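Local coordinates for pyruvate kinase 1 (Trypanosoma brucei brucei, PDB 4KCT), which catalyses the transfer of phosphate from phosphoenolpyruvate to ADP, giving pyruvate and ATP, and also decarboxylates oxaloacetate as a side activity, at residues K18-A21 with N22-C26; C26-P30 with S31-V35. All blocks are in the same frame, centred on the assembly; numbering follows the deposited sequence.

Interaction 1. Residues K18-A21 with N22-C26; sequences KHRA and NRIVC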
ATOM      1  N   LYS A  18      18.788 -23.610   2.558  1.00 24.82           N
ATOM      2  CA  LYS A  18      19.833 -24.498   3.078  1.00 25.63           C
ATOM      3  C   LYS A  18      20.009 -24.355   4.591  1.00 24.72           C
ATOM      4  O   LYS A  18      20.461 -25.273   5.248  1.00 22.92           O
ATOM      5  CB  LYS A  18      21.165 -24.222   2.387  1.00 31.37           C
ATOM      6  CG  LYS A  18      21.194 -24.617   0.921  1.00 36.65           C
ATOM      7  CD  LYS A  18      22.547 -24.314   0.295  1.00 49.14           C
ATOM      8  CE  LYS A  18      22.727 -22.827   0.054  1.00 49.90           C
ATOM      9  NZ  LYS A  18      23.965 -22.550  -0.722  1.00 65.48           N
ATOM     10  N   HIS A  19      19.705 -23.179   5.140  1.00 20.07           N
ATOM     11  CA  HIS A  19      19.992 -22.926   6.554  1.00 20.20           C
ATOM     12  C   HIS A  19      18.732 -22.619   7.315  1.00 18.02           C
ATOM     13  O   HIS A  19      18.079 -21.614   7.071  1.00 20.17           O
ATOM     14  CB  HIS A  19      20.999 -21.786   6.696  1.00 19.54           C
ATOM     15  CG  HIS A  19      22.207 -21.946   5.805  1.00 26.40           C
ATOM     16  ND1 HIS A  19      23.040 -23.022   5.895  1.00 24.07           N
ATOM     17  CD2 HIS A  19      22.646 -21.196   4.699  1.00 24.42           C
ATOM     18  CE1 HIS A  19      23.968 -22.952   4.900  1.00 29.19           C
ATOM     19  NE2 HIS A  19      23.712 -21.854   4.160  1.00 30.82           N
ATOM     20  N   ARG A  20      18.372 -23.507   8.222  1.00 15.52           N
ATOM     21  CA  ARG A  20      17.089 -23.399   8.913  1.00 15.55           C
ATOM     22  C   ARG A  20      17.179 -22.208   9.869  1.00 14.34           C
ATOM     23  O   ARG A  20      18.095 -22.134  10.682  1.00 14.86           O
ATOM     24  CB  ARG A  20      16.830 -24.693   9.716  1.00 15.06           C
ATOM     25  CG  ARG A  20      15.652 -24.608  10.683  1.00 13.87           C
ATOM     26  CD  ARG A  20      15.216 -26.017  11.106  1.00 14.88           C
ATOM     27  NE  ARG A  20      16.340 -26.822  11.608  1.00 15.49           N
ATOM     28  CZ  ARG A  20      16.852 -26.675  12.836  1.00 17.36           C
ATOM     29  NH1 ARG A  20      16.292 -25.804  13.685  1.00 15.14           N
ATOM     30  NH2 ARG A  20      17.777 -27.506  13.279  1.00 16.85           N
ATOM     31  N   ALA A  21      16.190 -21.323   9.814  1.00 15.01           N
ATOM     32  CA  ALA A  21      16.177 -20.133  10.660  1.00 14.67           C
ATOM     33  C   ALA A  21      15.517 -20.388  12.011  1.00 14.55           C
ATOM     34  O   ALA A  21      15.921 -19.810  13.029  1.00 13.54           O
ATOM     35  CB  ALA A  21      15.471 -18.996   9.940  1.00 15.23           C
ATOM     36  N   ASN A  22      14.429 -21.165  12.019  1.00 13.44           N
ATOM     37  CA  ASN A  22      13.685 -21.368  13.274  1.00 14.03           C
ATOM     38  C   ASN A  22      14.346 -22.387  14.194  1.00 14.94           C
ATOM     39  O   ASN A  22      15.219 -23.164  13.771  1.00 14.42           O
ATOM     40  CB  ASN A  22      12.214 -21.778  12.991  1.00 14.00           C
ATOM     41  CG  ASN A  22      11.470 -20.729  12.216  1.00 16.48           C
ATOM     42  OD1 ASN A  22      11.434 -20.770  10.971  1.00 16.70           O
ATOM     43  ND2 ASN A  22      11.002 -19.689  12.920  1.00 16.13           N
ATOM     44  N   ARG A  23      13.971 -22.346  15.473  1.00 14.40           N
ATOM     45  CA  ARG A  23      14.702 -23.095  16.500  1.00 16.02           C
ATOM     46  C   ARG A  23      13.753 -24.062  17.208  1.00 15.18           C
ATOM     47  O   ARG A  23      12.571 -23.770  17.359  1.00 17.02           O
ATOM     48  CB  ARG A  23      15.349 -22.133  17.517  1.00 15.68           C
ATOM     49  CG  ARG A  23      16.397 -21.195  16.874  1.00 14.63           C
ATOM     50  CD  ARG A  23      17.606 -21.997  16.406  1.00 14.93           C
ATOM     51  NE  ARG A  23      18.560 -21.157  15.659  1.00 16.39           N
ATOM     52  CZ  ARG A  23      18.791 -21.262  14.342  1.00 17.87           C
ATOM     53  NH1 ARG A  23      18.049 -22.078  13.585  1.00 15.91           N
ATOM     54  NH2 ARG A  23      19.684 -20.466  13.763  1.00 16.68           N
ATOM     55  N   ILE A  24      14.303 -25.194  17.667  1.00 14.44           N
ATOM     56  CA  ILE A  24      13.506 -26.290  18.226  1.00 15.07           C
ATOM     57  C   ILE A  24      13.884 -26.534  19.708  1.00 15.74           C
ATOM     58  O   ILE A  24      15.061 -26.703  20.046  1.00 15.77           O
ATOM     59  CB  ILE A  24      13.703 -27.586  17.403  1.00 16.18           C
ATOM     60  CG1 ILE A  24      13.234 -27.349  15.960  1.00 15.15           C
ATOM     61  CG2 ILE A  24      12.962 -28.770  18.051  1.00 15.06           C
ATOM     62  CD1 ILE A  24      13.662 -28.453  14.987  1.00 17.07           C
ATOM     63  N   VAL A  25      12.875 -26.472  20.572  1.00 14.42           N
ATOM     64  CA  VAL A  25      13.025 -26.749  21.991  1.00 15.51           C
ATOM     65  C   VAL A  25      12.486 -28.173  22.245  1.00 15.75           C
ATOM     66  O   VAL A  25      11.377 -28.485  21.843  1.00 16.13           O
ATOM     67  CB  VAL A  25      12.164 -25.747  22.802  1.00 15.10           C
ATOM     68  CG1 VAL A  25      12.231 -26.028  24.281  1.00 15.30           C
ATOM     69  CG2 VAL A  25      12.589 -24.312  22.503  1.00 18.30           C
ATOM     70  N   CYS A  26      13.308 -29.042  22.820  1.00 16.43           N
ATOM     71  CA  CYS A  26      12.902 -30.431  23.122  1.00 17.43           C
ATOM     72  C   CYS A  26      12.882 -30.658  24.612  1.00 16.08           C
ATOM     73  O   CYS A  26      13.862 -30.365  25.303  1.00 16.34           O
ATOM     74  CB  CYS A  26      13.890 -31.422  22.506  1.00 17.30           C
ATOM     75  SG  CYS A  26      14.005 -31.255  20.716  1.00 21.20           S
TER
HETATM   76  O   HOH W   1      16.870 -25.877  16.511  1.00 15.96           O
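Where the N-terminal lead-in runs into strand 23-27, the first strand of the TIM barrel of pyruvate kinase, Arg23 bonds Arg20 O, and Arg20 reaches forward to Asn22 O. Arg23 turns back: CG lies anti to its carbonyl carbon, and a bend at chi2 (-67°) brings the guanidinium back to the carbonyls of residues 20-22. There NH1 donates a nearly straight bond to Arg20 O at 2.9 Å, in the guanidinium plane although well above the plane of the carbonyl. The same NH1 also bonds Asn22 O at 3.0 Å, tilted from the guanidinium plane, while Ala21 O lies over one face of the group. The Arg20 chain, bent at chi3, runs forward along the backbone, and its NH1 meets Asn22 O in a weak, bent bond of 2.9 Å. Asn22 O thus takes a hydrogen from both arginines, whose NH1 atoms stay 4.1 Å apart; such crowding of like charge is probably eased by the carbonyls. Water 1, at the edge of the Arg20 guanidinium, accepts from its NH1 and from Ile24 N, and Ile24 CD1 packs over one face of that group. Outside the segments, Arg23 NH2 bonds Val438 O, Arg20 and Ile24 lie against helix 340-356, and the strand runs between neighbours 46-52 and 327-330.

Interaction 2. Residues C26-P30 with S31-V35; sequences CTIGP and STQSV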
ATOM      1  N   CYS A  26      13.308 -29.042  22.820  1.00 16.43           N
ATOM      2  CA  CYS A  26      12.902 -30.431  23.122  1.00 17.43           C
ATOM      3  C   CYS A  26      12.882 -30.658  24.612  1.00 16.08           C
ATOM      4  O   CYS A  26      13.862 -30.365  25.303  1.00 16.34           O
ATOM      5  CB  CYS A  26      13.890 -31.422  22.506  1.00 17.30           C
ATOM      6  SG  CYS A  26      14.005 -31.255  20.716  1.00 21.20           S
ATOM      7  N   THR A  27      11.786 -31.229  25.094  1.00 17.33           N
ATOM      8  CA  THR A  27      11.696 -31.706  26.471  1.00 17.13           C
ATOM      9  C   THR A  27      12.417 -33.030  26.668  1.00 18.90           C
ATOM     10  O   THR A  27      12.234 -33.973  25.885  1.00 18.92           O
ATOM     11  CB  THR A  27      10.233 -31.863  26.899  1.00 17.02           C
ATOM     12  OG1 THR A  27       9.537 -30.666  26.574  1.00 17.51           O
ATOM     13  CG2 THR A  27      10.131 -32.120  28.437  1.00 18.05           C
ATOM     14  N   ILE A  28      13.240 -33.099  27.716  1.00 17.59           N
ATOM     15  CA  ILE A  28      14.016 -34.292  27.993  1.00 18.96           C
ATOM     16  C   ILE A  28      13.248 -35.204  28.977  1.00 21.55           C
ATOM     17  O   ILE A  28      12.542 -34.723  29.864  1.00 17.69           O
ATOM     18  CB  ILE A  28      15.395 -33.940  28.565  1.00 19.54           C
ATOM     19  CG1 ILE A  28      16.104 -32.919  27.645  1.00 18.12           C
ATOM     20  CG2 ILE A  28      16.250 -35.209  28.737  1.00 18.35           C
ATOM     21  CD1 ILE A  28      16.082 -33.288  26.155  1.00 17.93           C
ATOM     22  N   GLY A  29      13.308 -36.505  28.736  1.00 19.52           N
ATOM     23  CA  GLY A  29      12.633 -37.482  29.606  1.00 19.03           C
ATOM     24  C   GLY A  29      13.264 -38.835  29.382  1.00 21.61           C
ATOM     25  O   GLY A  29      14.326 -38.918  28.771  1.00 21.94           O
ATOM     26  N   PRO A  30      12.610 -39.910  29.861  1.00 19.66           N
ATOM     27  CA  PRO A  30      13.218 -41.235  29.776  1.00 20.84           C
ATOM     28  C   PRO A  30      13.605 -41.635  28.346  1.00 20.03           C
ATOM     29  O   PRO A  30      14.556 -42.364  28.171  1.00 21.71           O
ATOM     30  CB  PRO A  30      12.130 -42.180  30.327  1.00 21.53           C
ATOM     31  CG  PRO A  30      10.892 -41.354  30.460  1.00 26.29           C
ATOM     32  CD  PRO A  30      11.312 -39.921  30.549  1.00 22.67           C
ATOM     33  N   SER A  31      12.906 -41.129  27.331  1.00 20.28           N
ATOM     34  CA  SER A  31      13.281 -41.456  25.949  1.00 24.28           C
ATOM     35  C   SER A  31      14.612 -40.841  25.549  1.00 25.06           C
ATOM     36  O   SER A  31      15.200 -41.244  24.533  1.00 25.78           O
ATOM     37  CB  SER A  31      12.210 -41.000  24.961  1.00 23.87           C
ATOM     38  OG  SER A  31      11.083 -41.818  25.035  1.00 24.30           O
ATOM     39  N   THR A  32      14.967 -39.723  26.190  1.00 23.65           N
ATOM     40  CA  THR A  32      16.006 -38.850  25.644  1.00 23.35           C
ATOM     41  C   THR A  32      17.152 -38.458  26.606  1.00 25.10           C
ATOM     42  O   THR A  32      17.998 -37.628  26.250  1.00 23.82           O
ATOM     43  CB  THR A  32      15.406 -37.578  25.005  1.00 20.76           C
ATOM     44  OG1 THR A  32      14.345 -37.078  25.844  1.00 20.56           O
ATOM     45  CG2 THR A  32      14.803 -37.925  23.614  1.00 22.08           C
ATOM     46  N   GLN A  33      17.151 -38.979  27.827  1.00 22.81           N
ATOM     47  CA  GLN A  33      18.062 -38.435  28.840  1.00 23.24           C
ATOM     48  C   GLN A  33      19.536 -38.857  28.697  1.00 24.24           C
ATOM     49  O   GLN A  33      20.431 -38.202  29.239  1.00 21.89           O
ATOM     50  CB  GLN A  33      17.561 -38.701  30.265  1.00 25.32           C
ATOM     51  CG  GLN A  33      18.249 -37.810  31.299  1.00 23.98           C
ATOM     52  CD  GLN A  33      17.862 -38.167  32.724  1.00 27.72           C
ATOM     53  OE1 GLN A  33      17.854 -39.339  33.097  1.00 25.26           O
ATOM     54  NE2 GLN A  33      17.449 -37.178  33.489  1.00 23.48           N
ATOM     55  N   SER A  34      19.783 -39.993  28.064  1.00 25.57           N
ATOM     56  CA  SER A  34      21.141 -40.512  28.003  1.00 25.87           C
ATOM     57  C   SER A  34      22.016 -39.598  27.137  1.00 28.89           C
ATOM     58  O   SER A  34      21.518 -38.893  26.247  1.00 21.82           O
ATOM     59  CB  SER A  34      21.155 -41.948  27.457  1.00 28.71           C
ATOM     60  OG  SER A  34      20.871 -41.961  26.066  1.00 26.52           O
ATOM     61  N   VAL A  35      23.319 -39.606  27.389  1.00 23.89           N
ATOM     62  CA  VAL A  35      24.215 -38.786  26.591  1.00 26.13           C
ATOM     63  C   VAL A  35      24.101 -39.147  25.101  1.00 27.55           C
ATOM     64  O   VAL A  35      24.109 -38.269  24.234  1.00 24.24           O
ATOM     65  CB  VAL A  35      25.670 -38.922  27.070  1.00 27.02           C
ATOM     66  CG1 VAL A  35      26.626 -38.235  26.110  1.00 27.15           C
ATOM     67  CG2 VAL A  35      25.801 -38.360  28.486  1.00 25.20           C
TER
HETATM   68  O   HOH W   2      17.768 -42.004  27.235  1.00 37.37           O
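Thr32 folds back on Gly29 in the turn that leaves the C-terminal end of strand 23-27, and two hydrogen bonds close it. Thr32 N donates to Gly29 O at 2.8 Å, the donor standing above the carbonyl plane; this links the first and fourth residues of a beta turn, Gly29-Thr32. In return Gly29 N donates to Thr32 OG1 at 3.1 Å, with an N-H...O angle of 157°. The hydroxyl reaches that N-H because chi1 of 42° sets OG1 between the backbone N and the carbonyl carbon of Thr32, while CG2 is turned away from the carbonyl. Thr334 O is a further hydrogen-bond partner of OG1, so this buried hydroxyl ties the turn to the short helix 332-335 that follows strand 327-330. Ile28 crosses the Thr32 side chain at a slant, its CG2 3.9 Å from Thr32 OG1. The same methyl rests on Gln33 CA at 3.7 Å and approaches Gln33 CB at 4.0 Å. Gln33 sends CG anti to its own backbone N (chi1 -163°) and continues extended, carrying the amide to Thr64 OG1, which NE2 bonds. Water 2 accepts from Ser34 N at 3.0 Å and gives a weak bond to Pro30 O. Ser34 is the N-cap of helix 35-44, its OG bonded to Ala37 N. Ser31 OG bonds Gly337 O. Pro30 and Gln33 touch Tyr60 of helix 58-75, Thr32 touches Pro340 at the start of helix 340-356, and Ile28 and Thr32 both pack on Leu41 of helix 35-44.

Interactions 1 and 2 follow one another along the chain, their centres 19 Å apart, and share Cys26 on strand 23-27. Interaction 1 lies at the entry to this first barrel strand, beside the alpha/beta domain that supplies Val438; interaction 2 lies at its exit, where the chain turns into helix 35-44. Helix 340-356 and strand 46-52 neighbour both. In a TIM barrel the C-terminal ends of the strands carry the active site. Accordingly, the Thr27 side chain is about 8 Å from both the bound pyruvate and the potassium ion, whereas the Ile24 side chain is about 14 Å from pyruvate. One strand thus joins a contact facing the alpha/beta domain to one at the catalytic end of the barrel.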